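Local coordinates for protein Peptide:N-glycosidase F (Elizabethkingia meningoseptica, PDB 3PMS) that hydrolyses the amide bond between asparagine and the innermost sugar of N-linked glycans, releasing the oligosaccharide from glycoproteins and glycopeptides, at residues Ala185-Thr190 with His215-Asn220. Numbering follows the deposited sequence.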
ATOM      1  N   ALA A 185      13.639  -6.138  13.184  1.00  9.26           N
ATOM      2  CA  ALA A 185      13.460  -5.339  11.958  1.00  9.86           C
ATOM      3  C   ALA A 185      12.749  -6.148  10.902  1.00 10.48           C
ATOM      4  O   ALA A 185      12.901  -7.362  10.811  1.00 10.33           O
ATOM      5  CB  ALA A 185      14.769  -4.848  11.395  1.00 11.20           C
ATOM      6  N   TYR A 186      11.969  -5.447  10.060  1.00  8.83           N
ATOM      7  CA  TYR A 186      11.287  -6.153   8.977  1.00  9.40           C
ATOM      8  C   TYR A 186      10.888  -5.154   7.883  1.00  6.65           C
ATOM      9  O   TYR A 186      10.978  -3.956   8.045  1.00  8.78           O
ATOM     10  CB  TYR A 186      10.035  -6.847   9.484  1.00  7.72           C
ATOM     11  CG  TYR A 186       9.055  -6.018  10.289  1.00  8.11           C
ATOM     12  CD1 TYR A 186       7.960  -5.417   9.646  1.00  8.96           C
ATOM     13  CD2 TYR A 186       9.141  -5.892  11.636  1.00 11.09           C
ATOM     14  CE1 TYR A 186       7.038  -4.651  10.311  1.00  9.30           C
ATOM     15  CE2 TYR A 186       8.241  -5.092  12.323  1.00 12.18           C
ATOM     16  CZ  TYR A 186       7.152  -4.516  11.659  1.00 10.88           C
ATOM     17  OH  TYR A 186       6.229  -3.845  12.401  1.00 10.88           O
ATOM     18  N   LEU A 187      10.553  -5.736   6.729  1.00  8.13           N
ATOM     19  CA  LEU A 187      10.040  -5.006   5.559  1.00  7.85           C
ATOM     20  C   LEU A 187       8.541  -5.159   5.423  1.00  8.21           C
ATOM     21  O   LEU A 187       7.974  -6.190   5.741  1.00  6.92           O
ATOM     22  CB  LEU A 187      10.749  -5.516   4.275  1.00  7.84           C
ATOM     23  CG  LEU A 187      12.278  -5.515   4.295  1.00  9.88           C
ATOM     24  CD1 LEU A 187      12.875  -6.322   3.113  1.00  9.95           C
ATOM     25  CD2 LEU A 187      12.752  -4.122   4.300  1.00 11.13           C
ATOM     26  N   ARG A 188       7.939  -4.093   4.906  1.00  7.10           N
ATOM     27  CA  ARG A 188       6.498  -4.022   4.605  1.00  7.31           C
ATOM     28  C   ARG A 188       6.375  -3.584   3.161  1.00  8.30           C
ATOM     29  O   ARG A 188       6.844  -2.510   2.805  1.00  8.78           O
ATOM     30  CB  ARG A 188       5.816  -2.955   5.495  1.00  7.55           C
ATOM     31  CG  ARG A 188       4.368  -2.766   5.214  1.00  7.04           C
ATOM     32  CD  ARG A 188       3.908  -1.384   5.759  1.00  7.70           C
ATOM     33  NE  ARG A 188       2.488  -1.126   5.532  1.00  7.62           N
ATOM     34  CZ  ARG A 188       1.513  -1.403   6.389  1.00  8.51           C
ATOM     35  NH1 ARG A 188       1.745  -2.056   7.516  1.00  9.08           N
ATOM     36  NH2 ARG A 188       0.266  -0.978   6.148  1.00  8.04           N
ATOM     37  N   THR A 189       5.827  -4.463   2.331  1.00  6.87           N
ATOM     38  CA  THR A 189       5.705  -4.200   0.878  1.00  7.57           C
ATOM     39  C   THR A 189       4.300  -4.364   0.393  1.00  6.80           C
ATOM     40  O   THR A 189       3.544  -5.294   0.783  1.00  7.76           O
ATOM     41  CB  THR A 189       6.634  -5.140   0.079  1.00  8.03           C
ATOM     42  OG1 THR A 189       7.997  -5.066   0.549  1.00  8.04           O
ATOM     43  CG2 THR A 189       6.576  -4.876  -1.450  1.00  8.39           C
ATOM     44  N   THR A 190       3.885  -3.453  -0.478  1.00  6.32           N
ATOM     45  CA  THR A 190       2.554  -3.462  -1.124  1.00  6.55           C
ATOM     46  C   THR A 190       2.882  -3.343  -2.643  1.00  6.83           C
ATOM     47  O   THR A 190       3.481  -2.357  -3.109  1.00  8.22           O
ATOM     48  CB  THR A 190       1.699  -2.323  -0.633  1.00  7.68           C
ATOM     49  OG1 THR A 190       1.706  -2.331   0.785  1.00  8.56           O
ATOM     50  CG2 THR A 190       0.271  -2.472  -1.141  1.00 10.14           C
ATOM     51  N   HIS A 215       7.975 -12.518  -7.382  1.00  9.29           N
ATOM     52  CA  HIS A 215       9.154 -11.641  -7.322  1.00  8.63           C
ATOM     53  C   HIS A 215       9.986 -11.916  -6.077  1.00  8.87           C
ATOM     54  O   HIS A 215       9.515 -12.662  -5.242  1.00  9.08           O
ATOM     55  CB  HIS A 215       8.705 -10.204  -7.363  1.00  8.66           C
ATOM     56  CG  HIS A 215       7.763  -9.905  -8.512  1.00  9.50           C
ATOM     57  ND1 HIS A 215       8.092 -10.192  -9.821  1.00  9.44           N
ATOM     58  CD2 HIS A 215       6.500  -9.415  -8.540  1.00 12.45           C
ATOM     59  CE1 HIS A 215       7.091  -9.826 -10.609  1.00 11.94           C
ATOM     60  NE2 HIS A 215       6.103  -9.398  -9.861  1.00 13.00           N
ATOM     61  N   THR A 216      11.173 -11.319  -5.986  1.00  9.85           N
ATOM     62  CA  THR A 216      12.092 -11.664  -4.910  1.00 10.15           C
ATOM     63  C   THR A 216      12.751 -10.418  -4.345  1.00 10.38           C
ATOM     64  O   THR A 216      13.136  -9.533  -5.064  1.00 11.40           O
ATOM     65  CB  THR A 216      13.163 -12.534  -5.511  1.00 10.58           C
ATOM     66  OG1 THR A 216      12.614 -13.819  -5.827  1.00 12.82           O
ATOM     67  CG2 THR A 216      14.323 -12.752  -4.512  1.00 13.48           C
ATOM     68  N   ILE A 217      12.883 -10.357  -3.017  1.00 10.88           N
ATOM     69  CA  ILE A 217      13.751  -9.379  -2.373  1.00 10.63           C
ATOM     70  C   ILE A 217      15.066 -10.075  -2.042  1.00  8.60           C
ATOM     71  O   ILE A 217      15.056 -11.107  -1.378  1.00  9.97           O
ATOM     72  CB  ILE A 217      13.117  -8.830  -1.079  1.00  9.97           C
ATOM     73  CG1 ILE A 217      11.966  -7.920  -1.454  1.00 12.35           C
ATOM     74  CG2 ILE A 217      14.152  -7.952  -0.311  1.00 12.24           C
ATOM     75  CD1 ILE A 217      11.103  -7.423  -0.289  1.00 13.11           C
ATOM     76  N   ALA A 218      16.142  -9.459  -2.484  1.00 10.07           N
ATOM     77  CA  ALA A 218      17.527  -9.899  -2.172  1.00 11.30           C
ATOM     78  C   ALA A 218      18.067  -8.972  -1.094  1.00 10.80           C
ATOM     79  O   ALA A 218      17.908  -7.742  -1.144  1.00 11.31           O
ATOM     80  CB  ALA A 218      18.417  -9.873  -3.383  1.00 12.05           C
ATOM     81  N   ILE A 219      18.685  -9.616  -0.112  1.00 11.15           N
ATOM     82  CA  ILE A 219      19.308  -8.909   1.027  1.00 11.63           C
ATOM     83  C   ILE A 219      20.815  -9.245   0.940  1.00 10.92           C
ATOM     84  O   ILE A 219      21.165 -10.424   0.979  1.00 10.28           O
ATOM     85  CB  ILE A 219      18.744  -9.430   2.324  1.00 12.10           C
ATOM     86  CG1 ILE A 219      17.216  -9.176   2.433  1.00 12.72           C
ATOM     87  CG2 ILE A 219      19.503  -8.771   3.526  1.00 13.26           C
ATOM     88  CD1 ILE A 219      16.826  -7.734   2.439  1.00 14.47           C
ATOM     89  N   ASN A 220      21.641  -8.227   0.878  1.00 10.78           N
ATOM     90  CA  ASN A 220      23.101  -8.414   0.676  1.00 10.96           C
ATOM     91  C   ASN A 220      23.349  -9.363  -0.498  1.00 13.05           C
ATOM     92  O   ASN A 220      24.193 -10.270  -0.469  1.00 12.05           O
ATOM     93  CB  ASN A 220      23.742  -8.910   1.959  1.00 10.75           C
ATOM     94  CG  ASN A 220      23.882  -7.804   3.005  1.00 12.37           C
ATOM     95  OD1 ASN A 220      23.970  -8.106   4.242  1.00 18.87           O
ATOM     96  ND2 ASN A 220      23.997  -6.610   2.557  1.00 12.24           N
TER
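Leu187 and Ile217 meet tip to tip in the core of a jelly-roll beta sandwich, joining the two facing sheets of the C-terminal part of the chain. Strand 184-197 belongs to one sheet and strand 213-219 to the other; the short segments run nearly antiparallel, at 153°, with their axes 11.3 Å apart, so side chains alone bridge the gap. Leu187 directs its CD1 methyl at Ile217, where it lies 4.0 Å from CD1 and equally close to CG2, settled against both branches of the isoleucine. The fork is presented by the first torsion of Ile217 (chi1 -72°), which sets CG2 anti to the backbone N and CG1 anti to the carbonyl carbon, while CD1 continues the chain in extended form (chi2 172°) and carries the arm across to the facing sheet. Beside the CG2 branch of Ile217, the CD1 methyl of Ile219 also approaches Leu187 CD1, at 4.2 Å, so one leucine methyl serves two isoleucines that are two residues apart on the same strand. Val302, on neighbouring strand 295-306, also packs against Leu187, whereas Tyr280 and His227 border Ile217 within its own sheet. Thr189 and Ile217 pass alongside each other with their side chains running in opposite senses. Thr189 is buried, and its hydroxyl is hydrogen-bonded to Ser300 OG on the adjacent strand of its own sheet. Across the interface, Thr189 OG1 merely touches the end of the isoleucine, 4.0 Å from Ile217 CD1.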